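Local coordinates for protein prgH (Salmonella enterica subsp. enterica serovar Typhimurium, PDB 4G2S), which forms part of the basal body of the type III secretion system used in cell invasion, and carries an FHA-type domain, at residues A[21-34]-A[51-65]. Numbering follows the deposited sequence.
Sequences FPLLTGRTLFVVGQ and SFFIPLDHGGVNFEI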
ATOM      1  N   PHE A  21      19.927  -8.273   6.765  1.00 25.78           N
ATOM      2  CA  PHE A  21      18.769  -9.027   7.196  1.00 26.14           C
ATOM      3  C   PHE A  21      19.213 -10.104   8.196  1.00 27.74           C
ATOM      4  O   PHE A  21      20.150 -10.900   7.930  1.00 25.08           O
ATOM      5  CB  PHE A  21      18.081  -9.708   6.039  1.00 26.62           C
ATOM      6  CG  PHE A  21      17.656  -8.766   4.958  1.00 28.11           C
ATOM      7  CD1 PHE A  21      16.440  -8.123   5.016  1.00 30.43           C
ATOM      8  CD2 PHE A  21      18.499  -8.519   3.904  1.00 27.81           C
ATOM      9  CE1 PHE A  21      16.058  -7.231   4.001  1.00 30.94           C
ATOM     10  CE2 PHE A  21      18.134  -7.596   2.908  1.00 26.52           C
ATOM     11  CZ  PHE A  21      16.901  -6.992   2.960  1.00 28.16           C
ATOM     12  N   PRO A  22      18.525 -10.154   9.340  1.00 30.96           N
ATOM     13  CA  PRO A  22      18.898 -11.167  10.332  1.00 32.15           C
ATOM     14  C   PRO A  22      18.405 -12.508   9.871  1.00 32.80           C
ATOM     15  O   PRO A  22      17.302 -12.637   9.359  1.00 35.96           O
ATOM     16  CB  PRO A  22      18.141 -10.727  11.599  1.00 36.11           C
ATOM     17  CG  PRO A  22      16.947  -9.990  11.116  1.00 38.00           C
ATOM     18  CD  PRO A  22      17.397  -9.326   9.797  1.00 34.11           C
ATOM     19  N   LEU A  23      19.195 -13.538  10.102  1.00 38.75           N
ATOM     20  CA  LEU A  23      18.773 -14.879   9.775  1.00 34.07           C
ATOM     21  C   LEU A  23      18.325 -15.619  11.020  1.00 35.94           C
ATOM     22  O   LEU A  23      18.973 -15.583  12.049  1.00 36.28           O
ATOM     23  CB  LEU A  23      19.919 -15.657   9.180  1.00 33.69           C
ATOM     24  CG  LEU A  23      20.505 -15.284   7.870  1.00 32.96           C
ATOM     25  CD1 LEU A  23      21.748 -16.146   7.641  1.00 34.97           C
ATOM     26  CD2 LEU A  23      19.458 -15.481   6.790  1.00 32.03           C
ATOM     27  N   LEU A  24      17.212 -16.288  10.922  1.00 36.15           N
ATOM     28  CA  LEU A  24      16.823 -17.194  12.023  1.00 40.72           C
ATOM     29  C   LEU A  24      17.407 -18.573  11.842  1.00 38.32           C
ATOM     30  O   LEU A  24      17.789 -18.993  10.745  1.00 35.82           O
ATOM     31  CB  LEU A  24      15.308 -17.269  12.153  1.00 46.83           C
ATOM     32  CG  LEU A  24      14.739 -16.353  13.233  1.00 54.05           C
ATOM     33  CD1 LEU A  24      15.217 -16.788  14.633  1.00 56.84           C
ATOM     34  CD2 LEU A  24      15.065 -14.887  12.983  1.00 55.53           C
ATOM     35  N   THR A  25      17.536 -19.291  12.952  1.00 39.53           N
ATOM     36  CA  THR A  25      17.880 -20.692  12.863  1.00 40.14           C
ATOM     37  C   THR A  25      16.852 -21.334  11.987  1.00 41.04           C
ATOM     38  O   THR A  25      15.649 -21.073  12.131  1.00 44.06           O
ATOM     39  CB  THR A  25      17.823 -21.352  14.241  1.00 43.91           C
ATOM     40  OG1 THR A  25      18.602 -20.555  15.117  1.00 42.67           O
ATOM     41  CG2 THR A  25      18.402 -22.760  14.193  1.00 46.24           C
ATOM     42  N   GLY A  26      17.311 -22.198  11.086  1.00 40.93           N
ATOM     43  CA  GLY A  26      16.411 -22.832  10.142  1.00 41.76           C
ATOM     44  C   GLY A  26      16.537 -22.192   8.764  1.00 38.61           C
ATOM     45  O   GLY A  26      17.651 -21.814   8.365  1.00 35.83           O
ATOM     46  N   ARG A  27      15.413 -22.085   8.054  1.00 40.00           N
ATOM     47  CA  ARG A  27      15.349 -21.696   6.643  1.00 39.32           C
ATOM     48  C   ARG A  27      14.805 -20.290   6.504  1.00 36.10           C
ATOM     49  O   ARG A  27      13.734 -20.026   7.001  1.00 38.61           O
ATOM     50  CB  ARG A  27      14.424 -22.637   5.865  1.00 46.92           C
ATOM     51  CG  ARG A  27      13.845 -22.044   4.556  1.00 50.54           C
ATOM     52  CD  ARG A  27      12.382 -22.441   4.204  1.00 58.86           C
ATOM     53  NE  ARG A  27      11.346 -21.392   4.406  1.00 61.63           N
ATOM     54  CZ  ARG A  27      10.377 -21.027   3.533  1.00 68.01           C
ATOM     55  NH1 ARG A  27      10.240 -21.578   2.297  1.00 71.10           N
ATOM     56  NH2 ARG A  27       9.503 -20.086   3.894  1.00 70.91           N
ATOM     57  N   THR A  28      15.552 -19.418   5.820  1.00 30.96           N
ATOM     58  CA  THR A  28      15.061 -18.101   5.430  1.00 31.27           C
ATOM     59  C   THR A  28      15.024 -18.021   3.906  1.00 32.70           C
ATOM     60  O   THR A  28      16.013 -18.301   3.265  1.00 29.78           O
ATOM     61  CB  THR A  28      15.962 -16.987   6.011  1.00 28.52           C
ATOM     62  OG1 THR A  28      16.068 -17.198   7.433  1.00 30.12           O
ATOM     63  CG2 THR A  28      15.342 -15.646   5.807  1.00 30.12           C
ATOM     64  N   LEU A  29      13.861 -17.645   3.390  1.00 23.08           N
ATOM     65  CA  LEU A  29      13.611 -17.349   1.951  1.00 21.72           C
ATOM     66  C   LEU A  29      13.836 -15.895   1.548  1.00 20.92           C
ATOM     67  O   LEU A  29      13.347 -14.944   2.203  1.00 23.38           O
ATOM     68  CB  LEU A  29      12.211 -17.713   1.586  1.00 21.84           C
ATOM     69  CG  LEU A  29      11.748 -17.579   0.082  1.00 21.61           C
ATOM     70  CD1 LEU A  29      12.557 -18.526  -0.751  1.00 22.02           C
ATOM     71  CD2 LEU A  29      10.207 -17.907  -0.025  1.00 22.66           C
ATOM     72  N   PHE A  30      14.547 -15.756   0.451  1.00 19.48           N
ATOM     73  CA  PHE A  30      14.789 -14.527  -0.243  1.00 19.51           C
ATOM     74  C   PHE A  30      14.161 -14.635  -1.629  1.00 21.32           C
ATOM     75  O   PHE A  30      14.581 -15.412  -2.478  1.00 20.74           O
ATOM     76  CB  PHE A  30      16.292 -14.219  -0.313  1.00 21.22           C
ATOM     77  CG  PHE A  30      16.871 -13.916   1.023  1.00 21.41           C
ATOM     78  CD1 PHE A  30      17.244 -14.958   1.857  1.00 22.90           C
ATOM     79  CD2 PHE A  30      16.921 -12.640   1.493  1.00 22.67           C
ATOM     80  CE1 PHE A  30      17.749 -14.700   3.132  1.00 24.36           C
ATOM     81  CE2 PHE A  30      17.446 -12.354   2.786  1.00 24.31           C
ATOM     82  CZ  PHE A  30      17.852 -13.395   3.583  1.00 24.90           C
ATOM     83  N   VAL A  31      13.160 -13.793  -1.878  1.00 21.38           N
ATOM     84  CA  VAL A  31      12.528 -13.696  -3.180  1.00 22.72           C
ATOM     85  C   VAL A  31      13.153 -12.470  -3.811  1.00 22.35           C
ATOM     86  O   VAL A  31      13.141 -11.390  -3.183  1.00 21.55           O
ATOM     87  CB  VAL A  31      11.005 -13.472  -3.100  1.00 24.42           C
ATOM     88  CG1 VAL A  31      10.421 -13.257  -4.528  1.00 26.73           C
ATOM     89  CG2 VAL A  31      10.320 -14.615  -2.372  1.00 24.89           C
ATOM     90  N   VAL A  32      13.729 -12.659  -5.013  1.00 23.22           N
ATOM     91  CA  VAL A  32      14.555 -11.699  -5.678  1.00 23.39           C
ATOM     92  C   VAL A  32      14.033 -11.514  -7.128  1.00 27.24           C
ATOM     93  O   VAL A  32      14.006 -12.439  -7.969  1.00 28.12           O
ATOM     94  CB  VAL A  32      16.019 -12.125  -5.761  1.00 25.52           C
ATOM     95  CG1 VAL A  32      16.895 -11.000  -6.242  1.00 27.50           C
ATOM     96  CG2 VAL A  32      16.583 -12.667  -4.470  1.00 22.76           C
ATOM     97  N   GLY A  33      13.584 -10.311  -7.422  1.00 29.48           N
ATOM     98  CA  GLY A  33      12.977 -10.075  -8.713  1.00 34.17           C
ATOM     99  C   GLY A  33      12.286  -8.738  -8.870  1.00 37.88           C
ATOM    100  O   GLY A  33      12.555  -7.767  -8.154  1.00 34.73           O
ATOM    101  N   GLN A  34      11.401  -8.691  -9.853  1.00 42.06           N
ATOM    102  CA  GLN A  34      10.704  -7.456 -10.233  1.00 44.66           C
ATOM    103  C   GLN A  34       9.384  -7.225  -9.452  1.00 45.44           C
ATOM    104  O   GLN A  34       9.085  -7.923  -8.443  1.00 44.85           O
ATOM    105  CB  GLN A  34      10.463  -7.480 -11.736  1.00 51.17           C
ATOM    106  CG  GLN A  34      11.681  -7.783 -12.604  1.00 52.61           C
ATOM    107  CD  GLN A  34      11.366  -7.600 -14.080  1.00 62.45           C
ATOM    108  OE1 GLN A  34      10.229  -7.304 -14.437  1.00 68.83           O
ATOM    109  NE2 GLN A  34      12.368  -7.788 -14.944  1.00 64.97           N
ATOM    110  N   SER A  51      11.012 -14.764   5.533  1.00 35.85           N
ATOM    111  CA  SER A  51      10.952 -14.369   4.103  1.00 33.17           C
ATOM    112  C   SER A  51      11.309 -12.921   3.874  1.00 30.58           C
ATOM    113  O   SER A  51      10.809 -12.070   4.626  1.00 31.40           O
ATOM    114  CB  SER A  51       9.503 -14.452   3.644  1.00 36.78           C
ATOM    115  OG  SER A  51       9.400 -15.573   2.839  1.00 48.23           O
ATOM    116  N   PHE A  52      12.073 -12.613   2.835  1.00 23.68           N
ATOM    117  CA  PHE A  52      12.404 -11.221   2.438  1.00 24.20           C
ATOM    118  C   PHE A  52      12.305 -11.012   0.926  1.00 23.82           C
ATOM    119  O   PHE A  52      12.608 -11.927   0.166  1.00 23.77           O
ATOM    120  CB  PHE A  52      13.794 -10.832   2.948  1.00 22.75           C
ATOM    121  CG  PHE A  52      13.895 -10.906   4.503  1.00 24.40           C
ATOM    122  CD1 PHE A  52      13.299  -9.939   5.244  1.00 28.41           C
ATOM    123  CD2 PHE A  52      14.543 -11.948   5.160  1.00 25.23           C
ATOM    124  CE1 PHE A  52      13.304  -9.962   6.633  1.00 31.98           C
ATOM    125  CE2 PHE A  52      14.638 -11.972   6.552  1.00 29.66           C
ATOM    126  CZ  PHE A  52      13.976 -10.990   7.299  1.00 32.27           C
ATOM    127  N   PHE A  53      11.872  -9.838   0.488  1.00 22.62           N
ATOM    128  CA  PHE A  53      11.837  -9.536  -0.921  1.00 25.26           C
ATOM    129  C   PHE A  53      12.946  -8.584  -1.214  1.00 23.34           C
ATOM    130  O   PHE A  53      13.062  -7.578  -0.544  1.00 26.79           O
ATOM    131  CB  PHE A  53      10.538  -8.841  -1.369  1.00 30.08           C
ATOM    132  CG  PHE A  53      10.601  -8.363  -2.771  1.00 34.33           C
ATOM    133  CD1 PHE A  53      10.384  -9.242  -3.808  1.00 37.38           C
ATOM    134  CD2 PHE A  53      10.935  -7.026  -3.063  1.00 39.62           C
ATOM    135  CE1 PHE A  53      10.454  -8.795  -5.112  1.00 41.60           C
ATOM    136  CE2 PHE A  53      11.017  -6.581  -4.362  1.00 40.83           C
ATOM    137  CZ  PHE A  53      10.772  -7.475  -5.393  1.00 40.26           C
ATOM    138  N   ILE A  54      13.753  -8.871  -2.226  1.00 21.96           N
ATOM    139  CA  ILE A  54      14.801  -7.998  -2.704  1.00 22.51           C
ATOM    140  C   ILE A  54      14.489  -7.655  -4.163  1.00 23.34           C
ATOM    141  O   ILE A  54      14.332  -8.554  -4.968  1.00 23.64           O
ATOM    142  CB  ILE A  54      16.173  -8.757  -2.707  1.00 24.64           C
ATOM    143  CG1 ILE A  54      16.459  -9.218  -1.289  1.00 27.00           C
ATOM    144  CG2 ILE A  54      17.303  -7.885  -3.226  1.00 26.93           C
ATOM    145  CD1 ILE A  54      17.665 -10.120  -1.161  1.00 32.11           C
ATOM    146  N   PRO A  55      14.430  -6.361  -4.512  1.00 24.87           N
ATOM    147  CA  PRO A  55      14.212  -5.958  -5.908  1.00 26.88           C
ATOM    148  C   PRO A  55      15.485  -6.067  -6.755  1.00 27.42           C
ATOM    149  O   PRO A  55      16.591  -5.739  -6.290  1.00 26.98           O
ATOM    150  CB  PRO A  55      13.763  -4.513  -5.781  1.00 30.94           C
ATOM    151  CG  PRO A  55      14.489  -4.002  -4.607  1.00 32.37           C
ATOM    152  CD  PRO A  55      14.509  -5.195  -3.628  1.00 28.20           C
ATOM    153  N   LEU A  56      15.349  -6.658  -7.923  1.00 28.31           N
ATOM    154  CA  LEU A  56      16.456  -6.753  -8.868  1.00 33.27           C
ATOM    155  C   LEU A  56      15.834  -6.806 -10.271  1.00 36.02           C
ATOM    156  O   LEU A  56      14.974  -7.634 -10.552  1.00 34.66           O
ATOM    157  CB  LEU A  56      17.324  -7.979  -8.587  1.00 33.17           C
ATOM    158  CG  LEU A  56      18.730  -7.958  -9.186  1.00 37.90           C
ATOM    159  CD1 LEU A  56      19.646  -6.949  -8.486  1.00 38.96           C
ATOM    160  CD2 LEU A  56      19.336  -9.351  -9.108  1.00 43.74           C
ATOM    161  N   ASP A  57      16.243  -5.895 -11.136  1.00 44.48           N
ATOM    162  CA  ASP A  57      15.534  -5.741 -12.432  1.00 50.30           C
ATOM    163  C   ASP A  57      15.842  -6.920 -13.358  1.00 49.02           C
ATOM    164  O   ASP A  57      14.997  -7.319 -14.132  1.00 52.07           O
ATOM    165  CB  ASP A  57      15.852  -4.395 -13.082  1.00 57.35           C
ATOM    166  CG  ASP A  57      17.342  -4.094 -13.121  1.00 65.69           C
ATOM    167  OD1 ASP A  57      18.128  -4.923 -12.588  1.00 69.93           O
ATOM    168  OD2 ASP A  57      17.716  -3.027 -13.674  1.00 77.92           O
ATOM    169  N   HIS A  58      17.039  -7.499 -13.224  1.00 47.24           N
ATOM    170  CA  HIS A  58      17.488  -8.600 -14.084  1.00 46.08           C
ATOM    171  C   HIS A  58      18.330  -9.655 -13.351  1.00 42.63           C
ATOM    172  O   HIS A  58      19.207  -9.348 -12.532  1.00 37.45           O
ATOM    173  CB  HIS A  58      18.262  -8.005 -15.285  1.00 51.85           C
ATOM    174  CG  HIS A  58      19.042  -9.017 -16.098  1.00 55.32           C
ATOM    175  ND1 HIS A  58      20.235  -9.486 -15.700  1.00 58.89           N
ATOM    176  CD2 HIS A  58      18.777  -9.617 -17.345  1.00 57.97           C
ATOM    177  CE1 HIS A  58      20.707 -10.363 -16.615  1.00 62.36           C
ATOM    178  NE2 HIS A  58      19.823 -10.427 -17.629  1.00 61.04           N
ATOM    179  N   GLY A  59      18.083 -10.920 -13.678  1.00 39.59           N
ATOM    180  CA  GLY A  59      18.958 -12.005 -13.223  1.00 38.19           C
ATOM    181  C   GLY A  59      18.672 -12.451 -11.791  1.00 33.19           C
ATOM    182  O   GLY A  59      19.512 -13.118 -11.169  1.00 32.50           O
ATOM    183  N   GLY A  60      17.505 -12.085 -11.270  1.00 28.93           N
ATOM    184  CA  GLY A  60      17.162 -12.435  -9.888  1.00 30.43           C
ATOM    185  C   GLY A  60      16.813 -13.919  -9.780  1.00 28.78           C
ATOM    186  O   GLY A  60      16.092 -14.464 -10.602  1.00 32.33           O
ATOM    187  N   VAL A  61      17.332 -14.578  -8.775  1.00 24.64           N
ATOM    188  CA  VAL A  61      17.028 -15.966  -8.492  1.00 24.73           C
ATOM    189  C   VAL A  61      16.626 -16.073  -6.995  1.00 20.80           C
ATOM    190  O   VAL A  61      17.363 -15.557  -6.178  1.00 20.12           O
ATOM    191  CB  VAL A  61      18.258 -16.850  -8.664  1.00 26.45           C
ATOM    192  CG1 VAL A  61      17.939 -18.287  -8.257  1.00 27.94           C
ATOM    193  CG2 VAL A  61      18.768 -16.849 -10.118  1.00 30.49           C
ATOM    194  N   ASN A  62      15.544 -16.786  -6.697  1.00 21.03           N
ATOM    195  CA  ASN A  62      15.116 -16.939  -5.270  1.00 19.37           C
ATOM    196  C   ASN A  62      16.065 -17.921  -4.607  1.00 18.88           C
ATOM    197  O   ASN A  62      16.599 -18.856  -5.300  1.00 21.47           O
ATOM    198  CB  ASN A  62      13.701 -17.450  -5.211  1.00 19.52           C
ATOM    199  CG  ASN A  62      12.651 -16.422  -5.780  1.00 21.10           C
ATOM    200  OD1 ASN A  62      13.014 -15.291  -6.224  1.00 22.82           O
ATOM    201  ND2 ASN A  62      11.383 -16.782  -5.701  1.00 22.40           N
ATOM    202  N   PHE A  63      16.276 -17.734  -3.336  1.00 18.50           N
ATOM    203  CA  PHE A  63      17.129 -18.663  -2.646  1.00 19.95           C
ATOM    204  C   PHE A  63      16.747 -18.810  -1.176  1.00 21.74           C
ATOM    205  O   PHE A  63      16.090 -17.923  -0.643  1.00 21.29           O
ATOM    206  CB  PHE A  63      18.599 -18.267  -2.812  1.00 20.16           C
ATOM    207  CG  PHE A  63      18.965 -16.949  -2.204  1.00 19.45           C
ATOM    208  CD1 PHE A  63      19.448 -16.842  -0.940  1.00 20.80           C
ATOM    209  CD2 PHE A  63      18.872 -15.790  -2.976  1.00 20.50           C
ATOM    210  CE1 PHE A  63      19.862 -15.625  -0.396  1.00 23.20           C
ATOM    211  CE2 PHE A  63      19.268 -14.574  -2.459  1.00 23.17           C
ATOM    212  CZ  PHE A  63      19.720 -14.457  -1.144  1.00 22.07           C
ATOM    213  N   GLU A  64      17.163 -19.921  -0.545  1.00 21.86           N
ATOM    214  CA  GLU A  64      17.021 -20.105   0.892  1.00 23.64           C
ATOM    215  C   GLU A  64      18.366 -20.222   1.508  1.00 22.96           C
ATOM    216  O   GLU A  64      19.249 -20.915   1.005  1.00 23.47           O
ATOM    217  CB  GLU A  64      16.178 -21.333   1.268  1.00 28.55           C
ATOM    218  CG  GLU A  64      14.877 -21.491   0.486  1.00 32.61           C
ATOM    219  CD  GLU A  64      13.974 -22.566   1.081  1.00 37.13           C
ATOM    220  OE1 GLU A  64      12.765 -22.582   0.814  1.00 34.69           O
ATOM    221  OE2 GLU A  64      14.457 -23.351   1.942  1.00 42.10           O
ATOM    222  N   ILE A  65      18.500 -19.590   2.652  1.00 25.61           N
ATOM    223  CA  ILE A  65      19.620 -19.821   3.554  1.00 28.25           C
ATOM    224  C   ILE A  65      19.199 -20.682   4.733  1.00 28.97           C
ATOM    225  O   ILE A  65      18.165 -20.438   5.414  1.00 28.97           O
ATOM    226  CB  ILE A  65      20.280 -18.497   3.989  1.00 29.19           C
ATOM    227  CG1 ILE A  65      20.779 -17.794   2.725  1.00 27.34           C
ATOM    228  CG2 ILE A  65      21.406 -18.777   4.991  1.00 32.87           C
ATOM    229  CD1 ILE A  65      21.781 -16.712   2.966  1.00 32.89           C
TER
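Phe-30 lies between Phe-63 and Phe-52 on the inner face of the sheet, its strand 26-33 running parallel to 51-55 and antiparallel to 63-65. Phe-63 has CG between its backbone N and carbonyl carbon (chi1 64°), which carries the ring under Phe-30: CB of Phe-30 sits 3.7 Å from the Phe-63 ring centroid, a CH-pi contact over the face. The two rings are nearly parallel, 12° apart, but slid so far that they barely overlap. On its other flank Phe-30 runs alongside Phe-52, both pointing the same way, with CE2 of Phe-30 3.8 Å from CD2 of Phe-52. CD1 of Phe-21 sits over the rim of one face of Phe-52, the two rings meeting obliquely, and completes an aromatic cluster; Thr-28 CG2 adds an aliphatic contact at the Phe-52 edge.

Backbone hydrogen bonds run from Phe-30 N to Phe-63 O and from Val-31 N to Phe-52 O. Past Phe-63 the side chain of Asn-62 takes over: its OD1 accepts the N-H of Val-32 at 3.0 Å from N, well above the amide plane, while ND2 bonds to Asn-17 O and Ser-15 O of a second subunit. Arg-27 NH1 forms a salt bridge to Glu-64 OE1 (3.1 Å), the guanidinium and carboxylate planes almost perpendicular, and also bonds Gly-18 O of that subunit, whose Arg-10 salt-bridges OE1.

Strand 26-33, helix 35-41 and strand 51-55 form a beta-alpha-beta unit; Phe-30 packs against Val-9 of strand 7-11 and Phe-63 against Ile-102 of strand 100-106, within the FHA-type beta sandwich.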